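Side-chain contacts in sulfide-quinone reductase (Aquifex aeolicus, PDB 3HYW), which oxidises hydrogen sulfide with a quinone as electron acceptor, using FAD, and builds up polysulfur on its active-site cysteines: residues P159-A164 and T186-L191; A85-T90 and K95-Y100; K405-E408 and K412-P415. All blocks are in the same frame, centred on the assembly; numbering follows the deposited sequence.

Contact 1 (P159-A164 and T186-L191); sequences PAYEFA and TSEPYL. With FAD (flavin-adenine dinucleotide), chain G.
Tyr-161 and Glu-188 meet within a beta-alpha-beta crossover: strand 146-150 leads into helix 158-173, which packs over the sheet and returns through the neighbouring parallel strand 182-185. Tyr-161 sits in the first turn of the helix, and Glu-188 in the loop that follows the second strand. With CG of Tyr-161 anti to its carbonyl carbon (chi1 -72°), the ring reaches across to this loop. The tyrosine OH donates to Glu-188 OE1 at 2.6 Å, arriving on the syn side of that oxygen and 25° out of the carboxylate plane; ring and carboxylate stand nearly perpendicular, 81° apart. Thr-186 OG1 takes the anti lone pair of the same OE1 at 2.7 Å. This threonine also closes an ST turn, accepting from Glu-188 N at 3.0 Å. The other carboxylate oxygen, Glu-188 OE2, is bonded to the amide of Phe-194, so the buried acid is gripped through both oxygens, consistent with an ionised carboxylate. Phe-184 and Phe-194 pack against the tyrosine ring, and Phe-194 also lines the octathiocane pocket. The helix borders the flavin as well: CG of Pro-159 lies 3.4 Å from C6 of FAD. At the far end of the tyrosine, OH comes within 3.5 Å of Leu-191 CA and is bonded to the amide of Gly-192, while Leu-191 CG lies at the ring edge.

Contact 2 (A85-T90 and K95-Y100); sequences ANTVTT and KIEYDY
Tyr-98 places its CG between its own backbone N and carbonyl carbon (chi1 64°), a setting that folds the ring back over Asn-86, while Lys-95, bent at chi2 (-87°), curls its chain across Thr-89. The tyrosine ring takes Asn-86 on one face: the asparagine CB stands 4.1 Å from the ring centroid in a CH-pi contact, and Asn-86 O lies above the plane toward the rim. That carbonyl oxygen also accepts from Tyr-98 N at 2.9 Å, and the asparagine's OD1 is bonded to Asn-288. Val-88 CG2 crosses to Tyr-98 CD1 at 3.8 Å.

Next along the ladder, Val-88 and Ile-96 form a hydrogen-bonded pair. Val-88 N gives to Ile-96 O at 2.8 Å, and the return bond from Ile-96 N to Val-88 O is almost straight (175° at the hydrogen). Their side chains share a face, where Ile-96 CD1 touches Thr-90 CG2 at 3.7 Å and Ile-96 leans on His-4 and Val-6 of the adjoining parallel sheet.

The other face, carrying Thr-87, Thr-89, Lys-95 and Glu-97, is polar. Lys-95 NZ donates to Thr-89 OG1 at 2.9 Å and to a water at 2.8 Å, and this water is also bonded to Thr-87 OG1, linking the two rungs that flank the Val-88/Ile-96 pair.

Asn-86 and Thr-87 both face Asp-82 in a G1 beta bulge, where the chain turns from strand 78-82 into this hairpin. The three strands make the antiparallel beta meander that, as in other flavoprotein disulfide reductases, is inserted in the FAD-binding Rossmann fold before strand 100-103.

Contact 3 (K405-E408 and K412-P415); sequences KVLE and KVHP. With DCQ (2-decyl-5,6-dimethoxy-3-methylcyclohexa-2,5-diene-1,4-dione), chain H.
Leu-407 and Glu-408 in the last turns of helix 401-411 meet the chain as it leaves the helix, where Lys-412 takes a positive phi. The backbone bonds are weak. Lys-412 N reaches Glu-408 O at 3.0 Å with a bent geometry, and Val-413 N points straight at Leu-407 O but from 3.5 Å.

The apolar contact joins Val-413 to Leu-407, with CG1 of the valine 3.6 Å from Leu-407 CB, though the valine rotamer is doubtful. Beyond CB, Leu-407 turns to the quinone: its CD1 is 3.8 Å from C7 of decylubiquinone, at the root of the tail, while Val-406 CG2 meets C14 farther along at 3.8 Å. Ile-346 also touches Leu-407.

Charge plays a looser part. Glu-408 and His-414 lie with carboxylate and imidazole planes only 25° apart, yet Glu-408 OE1 and His-414 NE2 stay 4.2 Å apart, so any attraction would be modest and would depend on a protonated ring. With weak backbone bonds and no close charge pair across it, the turn probably also depends on side-chain packing, including Val-413 on Gln-319 of helix 314-332 and against Leu-407, which lines the quinone site.

In the fold
Contact 1 is the most buried of the three and polar at its heart, an acid and two hydroxyls enclosed on the side of the helix away from the flavin, which Pro-159 touches. Contact 2 lies on the opposite side of the chain's centre, about 28 Å from contact 1 between nearest atoms; it is a strand ladder with one inward apolar face and one polar, partly solvated face. Contact 3, partly buried, borders the quinone tail and leans on hydrophobic packing, with exposed charges at its rim. Contacts 1 and 2 both belong to the pyridine nucleotide-disulphide oxidoreductase part of the chain but involve different sheets. Contact 3 joins a late helix to its own exit, about 17 Å from contact 1 between nearest atoms.

Contact 1 (P159-A164 and T186-L191)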
loop_
_atom_site.group_PDB
_atom_site.type_symbol
_atom_site.label_atom_id
_atom_site.label_comp_id
_atom_site.label_asym_id
_atom_site.label_seq_id
_atom_site.Cartn_x
_atom_site.Cartn_y
_atom_site.Cartn_z
ATOM N N PRO A 159 -10.344 2.796 20.595
ATOM C CA PRO A 159 -9.675 2.491 21.870
ATOM C C PRO A 159 -8.798 1.238 21.864
ATOM O O PRO A 159 -7.817 1.191 22.608
ATOM C CB PRO A 159 -10.839 2.315 22.841
ATOM C CG PRO A 159 -11.948 3.112 22.236
ATOM C CD PRO A 159 -11.803 2.904 20.767
ATOM N N ALA A 160 -9.160 0.239 21.054
ATOM C CA ALA A 160 -8.349 -0.970 20.895
ATOM C C ALA A 160 -7.019 -0.654 20.216
ATOM O O ALA A 160 -5.980 -1.134 20.651
ATOM C CB ALA A 160 -9.109 -2.043 20.119
ATOM N N TYR A 161 -7.066 0.159 19.161
ATOM C CA TYR A 161 -5.856 0.644 18.492
ATOM C C TYR A 161 -4.982 1.474 19.427
ATOM O O TYR A 161 -3.757 1.299 19.461
ATOM C CB TYR A 161 -6.226 1.469 17.263
ATOM C CG TYR A 161 -6.747 0.633 16.132
ATOM C CD1 TYR A 161 -5.866 -0.012 15.268
ATOM C CD2 TYR A 161 -8.115 0.457 15.937
ATOM C CE1 TYR A 161 -6.338 -0.798 14.232
ATOM C CE2 TYR A 161 -8.589 -0.325 14.901
ATOM C CZ TYR A 161 -7.692 -0.949 14.054
ATOM O OH TYR A 161 -8.139 -1.723 13.018
ATOM N N GLU A 162 -5.613 2.378 20.180
ATOM C CA GLU A 162 -4.907 3.204 21.158
ATOM C C GLU A 162 -4.186 2.346 22.181
ATOM O O GLU A 162 -2.996 2.536 22.420
ATOM C CB GLU A 162 -5.869 4.131 21.908
ATOM C CG GLU A 162 -6.289 5.369 21.178
ATOM C CD GLU A 162 -7.056 6.311 22.087
ATOM O OE1 GLU A 162 -8.092 5.877 22.642
ATOM O OE2 GLU A 162 -6.616 7.470 22.261
ATOM N N PHE A 163 -4.921 1.413 22.785
ATOM C CA PHE A 163 -4.387 0.561 23.849
ATOM C C PHE A 163 -3.226 -0.306 23.357
ATOM O O PHE A 163 -2.225 -0.472 24.056
ATOM C CB PHE A 163 -5.493 -0.318 24.457
ATOM C CG PHE A 163 -5.035 -1.140 25.637
ATOM C CD1 PHE A 163 -4.615 -2.460 25.467
ATOM C CD2 PHE A 163 -5.012 -0.592 26.917
ATOM C CE1 PHE A 163 -4.175 -3.221 26.559
ATOM C CE2 PHE A 163 -4.576 -1.346 28.017
ATOM C CZ PHE A 163 -4.165 -2.662 27.836
ATOM N N ALA A 164 -3.366 -0.857 22.159
ATOM C CA ALA A 164 -2.307 -1.671 21.578
ATOM C C ALA A 164 -1.015 -0.866 21.397
ATOM O O ALA A 164 0.075 -1.337 21.740
ATOM C CB ALA A 164 -2.766 -2.271 20.265
ATOM N N THR A 186 -9.205 -8.306 14.735
ATOM C CA THR A 186 -10.404 -7.479 14.610
ATOM C C THR A 186 -11.487 -8.047 13.685
ATOM O O THR A 186 -11.201 -8.775 12.723
ATOM C CB THR A 186 -10.032 -6.025 14.201
ATOM O OG1 THR A 186 -11.221 -5.232 14.118
ATOM C CG2 THR A 186 -9.285 -6.003 12.858
ATOM N N SER A 187 -12.734 -7.711 14.015
ATOM C CA SER A 187 -13.894 -7.977 13.174
ATOM C C SER A 187 -13.936 -7.068 11.936
ATOM O O SER A 187 -14.602 -7.389 10.949
ATOM C CB SER A 187 -15.173 -7.813 13.995
ATOM O OG SER A 187 -15.093 -6.683 14.860
ATOM N N GLU A 188 -13.235 -5.933 11.991
ATOM C CA GLU A 188 -13.099 -5.051 10.828
ATOM C C GLU A 188 -12.596 -5.844 9.634
ATOM O O GLU A 188 -11.751 -6.736 9.802
ATOM C CB GLU A 188 -12.085 -3.942 11.099
ATOM C CG GLU A 188 -12.503 -2.882 12.093
ATOM C CD GLU A 188 -11.287 -2.151 12.602
ATOM O OE1 GLU A 188 -10.523 -2.754 13.388
ATOM O OE2 GLU A 188 -11.059 -1.003 12.188
ATOM N N PRO A 189 -13.098 -5.521 8.425
ATOM C CA PRO A 189 -12.649 -6.204 7.215
ATOM C C PRO A 189 -11.185 -5.896 6.912
ATOM O O PRO A 189 -10.521 -6.668 6.236
ATOM C CB PRO A 189 -13.551 -5.621 6.121
ATOM C CG PRO A 189 -13.995 -4.294 6.659
ATOM C CD PRO A 189 -14.122 -4.498 8.136
ATOM N N TYR A 190 -10.701 -4.762 7.415
ATOM C CA TYR A 190 -9.293 -4.382 7.288
ATOM C C TYR A 190 -8.941 -3.416 8.407
ATOM O O TYR A 190 -9.830 -2.851 9.041
ATOM C CB TYR A 190 -9.009 -3.750 5.917
ATOM C CG TYR A 190 -9.952 -2.631 5.550
ATOM C CD1 TYR A 190 -9.758 -1.342 6.042
ATOM C CD2 TYR A 190 -11.042 -2.859 4.713
ATOM C CE1 TYR A 190 -10.626 -0.309 5.713
ATOM C CE2 TYR A 190 -11.921 -1.824 4.376
ATOM C CZ TYR A 190 -11.703 -0.558 4.885
ATOM O OH TYR A 190 -12.548 0.478 4.563
ATOM N N LEU A 191 -7.650 -3.223 8.647
ATOM C CA LEU A 191 -7.193 -2.299 9.685
ATOM C C LEU A 191 -7.644 -0.877 9.365
ATOM O O LEU A 191 -7.636 -0.473 8.211
ATOM C CB LEU A 191 -5.672 -2.336 9.770
ATOM C CG LEU A 191 -4.940 -3.195 10.804
ATOM C CD1 LEU A 191 -5.659 -4.488 11.170
ATOM C CD2 LEU A 191 -3.532 -3.458 10.312
HETATM P PA FAD G . -21.266 7.606 28.734
HETATM O O1A FAD G . -20.385 8.826 28.642
HETATM O O2A FAD G . -20.642 6.266 28.979
HETATM O O5B FAD G . -22.336 7.923 29.878
HETATM C C5B FAD G . -23.449 7.097 30.179
HETATM C C4B FAD G . -23.910 7.475 31.577
HETATM O O4B FAD G . -25.173 6.872 31.858
HETATM C C3B FAD G . -22.951 6.952 32.634
HETATM O O3B FAD G . -22.790 7.956 33.643
HETATM C C2B FAD G . -23.662 5.736 33.195
HETATM O O2B FAD G . -23.279 5.469 34.543
HETATM C C1B FAD G . -25.115 6.161 33.094
HETATM N N9A FAD G . -26.102 5.048 33.073
HETATM C C8A FAD G . -25.994 3.865 32.432
HETATM N N7A FAD G . -27.125 3.147 32.649
HETATM C C5A FAD G . -27.936 3.890 33.437
HETATM C C6A FAD G . -29.200 3.690 33.988
HETATM N N6A FAD G . -29.872 2.537 33.762
HETATM N N1A FAD G . -29.759 4.664 34.755
HETATM C C2A FAD G . -29.108 5.816 34.992
HETATM N N3A FAD G . -27.888 6.033 34.475
HETATM C C4A FAD G . -27.287 5.090 33.694
HETATM N N1 FAD G . -14.832 9.247 21.654
HETATM C C2 FAD G . -14.039 10.219 21.129
HETATM O O2 FAD G . -14.541 11.121 20.429
HETATM N N3 FAD G . -12.703 10.241 21.357
HETATM C C4 FAD G . -12.133 9.286 22.118
HETATM O O4 FAD G . -10.787 9.283 22.351
HETATM C C4X FAD G . -12.923 8.280 22.663
HETATM N N5 FAD G . -12.344 7.321 23.420
HETATM C C5X FAD G . -13.093 6.338 23.966
HETATM C C6 FAD G . -12.473 5.365 24.757
HETATM C C7 FAD G . -13.218 4.336 25.325
HETATM C C7M FAD G . -12.502 3.299 26.170
HETATM C C8 FAD G . -14.595 4.287 25.095
HETATM C C8M FAD G . -15.467 3.191 25.678
HETATM C C9 FAD G . -15.206 5.260 24.299
HETATM C C9A FAD G . -14.467 6.309 23.731
HETATM N N10 FAD G . -15.058 7.278 22.970
HETATM C C10 FAD G . -14.297 8.262 22.425
HETATM C "C1'" FAD G . -16.506 7.201 22.665
HETATM C "C2'" FAD G . -17.494 8.111 23.364
HETATM O "O2'" FAD G . -17.049 9.473 23.301
HETATM C "C3'" FAD G . -17.710 7.613 24.794
HETATM O "O3'" FAD G . -18.189 6.247 24.753
HETATM C "C4'" FAD G . -18.705 8.489 25.542
HETATM O "O4'" FAD G . -18.549 8.238 26.945
HETATM C "C5'" FAD G . -20.137 8.195 25.109
HETATM O "O5'" FAD G . -21.034 9.093 25.755
HETATM P P FAD G . -22.473 8.621 26.311
HETATM O O1P FAD G . -23.105 9.809 26.986
HETATM O O2P FAD G . -23.239 7.891 25.229
HETATM O O3P FAD G . -22.140 7.479 27.398
#

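Contact 2 (A85-T90 and K95-Y100)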
loop_
_atom_site.group_PDB
_atom_site.type_symbol
_atom_site.label_atom_id
_atom_site.label_comp_id
_atom_site.label_asym_id
_atom_site.label_seq_id
_atom_site.Cartn_x
_atom_site.Cartn_y
_atom_site.Cartn_z
ATOM N N ALA A 85 -47.341 7.453 30.255
ATOM C CA ALA A 85 -47.587 8.207 31.480
ATOM C C ALA A 85 -46.577 9.334 31.655
ATOM O O ALA A 85 -46.691 10.129 32.587
ATOM C CB ALA A 85 -47.548 7.279 32.683
ATOM N N ASN A 86 -45.594 9.397 30.754
ATOM C CA ASN A 86 -44.474 10.348 30.848
ATOM C C ASN A 86 -43.743 10.264 32.186
ATOM O O ASN A 86 -43.520 11.278 32.853
ATOM C CB ASN A 86 -44.927 11.791 30.579
ATOM C CG ASN A 86 -45.517 11.975 29.201
ATOM O OD1 ASN A 86 -44.887 11.663 28.194
ATOM N ND2 ASN A 86 -46.741 12.486 29.150
ATOM N N THR A 87 -43.370 9.049 32.577
ATOM C CA THR A 87 -42.684 8.842 33.849
ATOM C C THR A 87 -41.422 7.996 33.728
ATOM O O THR A 87 -41.289 7.173 32.823
ATOM C CB THR A 87 -43.587 8.175 34.896
ATOM O OG1 THR A 87 -44.044 6.920 34.389
ATOM C CG2 THR A 87 -44.777 9.063 35.257
ATOM N N VAL A 88 -40.506 8.220 34.664
ATOM C CA VAL A 88 -39.337 7.376 34.862
ATOM C C VAL A 88 -39.379 6.869 36.302
ATOM O O VAL A 88 -39.700 7.624 37.228
ATOM C CB VAL A 88 -38.014 8.155 34.613
ATOM C CG1 VAL A 88 -36.793 7.232 34.723
ATOM C CG2 VAL A 88 -38.032 8.817 33.246
ATOM N N THR A 89 -39.065 5.591 36.485
ATOM C CA THR A 89 -38.990 5.009 37.816
ATOM C C THR A 89 -37.562 4.569 38.097
ATOM O O THR A 89 -36.934 3.921 37.264
ATOM C CB THR A 89 -39.955 3.811 37.973
ATOM O OG1 THR A 89 -41.212 4.126 37.364
ATOM C CG2 THR A 89 -40.170 3.467 39.448
ATOM N N THR A 90 -37.054 4.932 39.272
ATOM C CA THR A 90 -35.701 4.553 39.671
ATOM C C THR A 90 -35.695 3.197 40.375
ATOM O O THR A 90 -36.755 2.651 40.694
ATOM C CB THR A 90 -35.036 5.628 40.566
ATOM O OG1 THR A 90 -35.784 5.777 41.777
ATOM C CG2 THR A 90 -34.962 6.969 39.848
ATOM N N LYS A 95 -40.821 7.650 41.544
ATOM C CA LYS A 95 -41.451 8.011 40.274
ATOM C C LYS A 95 -41.208 9.474 39.946
ATOM O O LYS A 95 -41.582 10.366 40.712
ATOM C CB LYS A 95 -42.960 7.749 40.309
ATOM C CG LYS A 95 -43.365 6.288 40.295
ATOM C CD LYS A 95 -43.490 5.740 38.879
ATOM C CE LYS A 95 -44.203 4.393 38.890
ATOM N NZ LYS A 95 -44.055 3.669 37.600
ATOM N N ILE A 96 -40.592 9.715 38.797
ATOM C CA ILE A 96 -40.290 11.065 38.335
ATOM C C ILE A 96 -41.054 11.330 37.039
ATOM O O ILE A 96 -40.902 10.603 36.055
ATOM C CB ILE A 96 -38.763 11.258 38.131
ATOM C CG1 ILE A 96 -38.024 11.016 39.449
ATOM C CG2 ILE A 96 -38.448 12.663 37.637
ATOM C CD1 ILE A 96 -36.854 10.098 39.336
ATOM N N GLU A 97 -41.886 12.364 37.053
ATOM C CA GLU A 97 -42.670 12.736 35.884
ATOM C C GLU A 97 -41.867 13.697 35.020
ATOM O O GLU A 97 -41.046 14.466 35.531
ATOM C CB GLU A 97 -43.999 13.362 36.317
ATOM C CG GLU A 97 -45.130 13.188 35.318
ATOM C CD GLU A 97 -46.452 12.925 36.000
ATOM O OE1 GLU A 97 -46.709 11.756 36.365
ATOM O OE2 GLU A 97 -47.239 13.884 36.167
ATOM N N TYR A 98 -42.077 13.640 33.709
ATOM C CA TYR A 98 -41.357 14.526 32.798
ATOM C C TYR A 98 -42.262 15.118 31.726
ATOM O O TYR A 98 -43.284 14.533 31.367
ATOM C CB TYR A 98 -40.158 13.803 32.155
ATOM C CG TYR A 98 -40.511 12.627 31.264
ATOM C CD1 TYR A 98 -40.401 11.317 31.732
ATOM C CD2 TYR A 98 -40.940 12.823 29.947
ATOM C CE1 TYR A 98 -40.716 10.229 30.913
ATOM C CE2 TYR A 98 -41.261 11.746 29.122
ATOM C CZ TYR A 98 -41.146 10.454 29.611
ATOM O OH TYR A 98 -41.470 9.392 28.804
ATOM N N ASP A 99 -41.875 16.290 31.233
ATOM C CA ASP A 99 -42.481 16.880 30.047
ATOM C C ASP A 99 -41.684 16.436 28.822
ATOM O O ASP A 99 -42.249 16.162 27.759
ATOM C CB ASP A 99 -42.499 18.406 30.171
ATOM C CG ASP A 99 -43.380 18.883 31.316
ATOM O OD1 ASP A 99 -44.514 18.382 31.426
ATOM O OD2 ASP A 99 -42.941 19.743 32.104
ATOM N N TYR A 100 -40.366 16.370 28.988
ATOM C CA TYR A 100 -39.467 15.835 27.961
ATOM C C TYR A 100 -38.466 14.898 28.615
ATOM O O TYR A 100 -38.071 15.116 29.758
ATOM C CB TYR A 100 -38.728 16.963 27.234
ATOM C CG TYR A 100 -39.639 17.996 26.614
ATOM C CD1 TYR A 100 -40.003 17.922 25.271
ATOM C CD2 TYR A 100 -40.138 19.052 27.376
ATOM C CE1 TYR A 100 -40.856 18.870 24.711
ATOM C CE2 TYR A 100 -40.990 19.995 26.831
ATOM C CZ TYR A 100 -41.343 19.905 25.502
ATOM O OH TYR A 100 -42.181 20.856 24.970
HETATM O O HOH W 1 -45.569 5.313 35.893
#

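Contact 3 (K405-E408 and K412-P415)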
loop_
_atom_site.group_PDB
_atom_site.type_symbol
_atom_site.label_atom_id
_atom_site.label_comp_id
_atom_site.label_asym_id
_atom_site.label_seq_id
_atom_site.Cartn_x
_atom_site.Cartn_y
_atom_site.Cartn_z
ATOM N N LYS A 405 -17.010 28.614 16.901
ATOM C CA LYS A 405 -16.311 29.526 15.994
ATOM C C LYS A 405 -14.945 28.972 15.572
ATOM O O LYS A 405 -14.616 28.973 14.390
ATOM C CB LYS A 405 -16.205 30.947 16.582
ATOM C CG LYS A 405 -17.571 31.631 16.724
ATOM C CD LYS A 405 -17.503 33.082 17.165
ATOM C CE LYS A 405 -18.905 33.608 17.487
ATOM N NZ LYS A 405 -18.914 35.057 17.845
ATOM N N VAL A 406 -14.179 28.471 16.538
ATOM C CA VAL A 406 -12.839 27.925 16.291
ATOM C C VAL A 406 -12.876 26.680 15.393
ATOM O O VAL A 406 -12.046 26.531 14.489
ATOM C CB VAL A 406 -12.093 27.639 17.626
ATOM C CG1 VAL A 406 -10.818 26.840 17.391
ATOM C CG2 VAL A 406 -11.763 28.954 18.340
ATOM N N LEU A 407 -13.842 25.799 15.642
ATOM C CA LEU A 407 -14.065 24.620 14.802
ATOM C C LEU A 407 -14.443 25.009 13.373
ATOM O O LEU A 407 -14.046 24.342 12.421
ATOM C CB LEU A 407 -15.151 23.728 15.419
ATOM C CG LEU A 407 -14.802 22.433 16.169
ATOM C CD1 LEU A 407 -13.351 22.332 16.615
ATOM C CD2 LEU A 407 -15.759 22.212 17.338
ATOM N N GLU A 408 -15.219 26.084 13.239
ATOM C CA GLU A 408 -15.590 26.634 11.938
ATOM C C GLU A 408 -14.338 27.141 11.209
ATOM O O GLU A 408 -14.142 26.833 10.031
ATOM C CB GLU A 408 -16.634 27.750 12.111
ATOM C CG GLU A 408 -17.347 28.216 10.838
ATOM C CD GLU A 408 -18.229 29.453 11.065
ATOM O OE1 GLU A 408 -18.977 29.500 12.075
ATOM O OE2 GLU A 408 -18.177 30.387 10.226
ATOM N N LYS A 412 -13.967 23.976 9.163
ATOM C CA LYS A 412 -15.185 24.307 8.412
ATOM C C LYS A 412 -16.421 23.530 8.886
ATOM O O LYS A 412 -17.329 23.254 8.096
ATOM C CB LYS A 412 -14.975 24.103 6.901
ATOM C CG LYS A 412 -13.869 24.938 6.281
ATOM C CD LYS A 412 -13.606 24.490 4.846
ATOM C CE LYS A 412 -12.290 25.037 4.309
ATOM N NZ LYS A 412 -11.112 24.319 4.891
ATOM N N VAL A 413 -16.455 23.196 10.175
ATOM C CA VAL A 413 -17.569 22.437 10.752
ATOM C C VAL A 413 -18.670 23.340 11.324
ATOM O O VAL A 413 -18.395 24.343 11.995
ATOM C CB VAL A 413 -17.090 21.346 11.778
ATOM C CG1 VAL A 413 -15.827 21.761 12.479
ATOM C CG2 VAL A 413 -18.185 20.980 12.804
ATOM N N HIS A 414 -19.913 22.991 10.995
ATOM C CA HIS A 414 -21.094 23.550 11.625
ATOM C C HIS A 414 -21.752 22.362 12.312
ATOM O O HIS A 414 -22.033 21.356 11.659
ATOM C CB HIS A 414 -22.038 24.169 10.585
ATOM C CG HIS A 414 -21.447 25.326 9.836
ATOM N ND1 HIS A 414 -20.592 25.164 8.766
ATOM C CD2 HIS A 414 -21.599 26.663 9.996
ATOM C CE1 HIS A 414 -20.240 26.351 8.300
ATOM N NE2 HIS A 414 -20.837 27.277 9.030
ATOM N N PRO A 415 -21.972 22.456 13.635
ATOM C CA PRO A 415 -22.384 21.276 14.411
ATOM C C PRO A 415 -23.813 20.773 14.164
ATOM O O PRO A 415 -24.063 19.569 14.265
ATOM C CB PRO A 415 -22.213 21.731 15.862
ATOM C CG PRO A 415 -22.337 23.225 15.824
ATOM C CD PRO A 415 -21.810 23.659 14.480
HETATM O O2 DCQ H . -15.465 15.858 20.722
HETATM C C2 DCQ H . -14.260 16.324 20.296
HETATM C C3 DCQ H . -13.174 15.457 20.246
HETATM O O3 DCQ H . -13.327 14.138 20.600
HETATM C C3M DCQ H . -13.186 13.677 21.944
HETATM C C4 DCQ H . -11.940 15.925 19.816
HETATM O O4 DCQ H . -10.869 15.067 19.758
HETATM C C4M DCQ H . -9.832 15.109 20.737
HETATM C C5 DCQ H . -11.794 17.257 19.442
HETATM O O5 DCQ H . -10.577 17.704 19.023
HETATM C C1 DCQ H . -14.117 17.658 19.925
HETATM C C1M DCQ H . -15.315 18.577 19.995
HETATM C C6 DCQ H . -12.876 18.131 19.500
HETATM C C7 DCQ H . -12.697 19.582 19.087
HETATM C C8 DCQ H . -11.936 20.380 20.141
HETATM C C9 DCQ H . -12.519 21.780 20.295
HETATM C C10 DCQ H . -11.487 22.855 19.965
HETATM C C11 DCQ H . -11.089 23.626 21.218
HETATM C C12 DCQ H . -11.134 25.130 20.981
HETATM C C13 DCQ H . -9.726 25.707 20.846
HETATM C C14 DCQ H . -9.724 27.222 21.030
HETATM C C15 DCQ H . -8.366 27.827 20.689
HETATM C C16 DCQ H . -8.170 29.142 21.413
#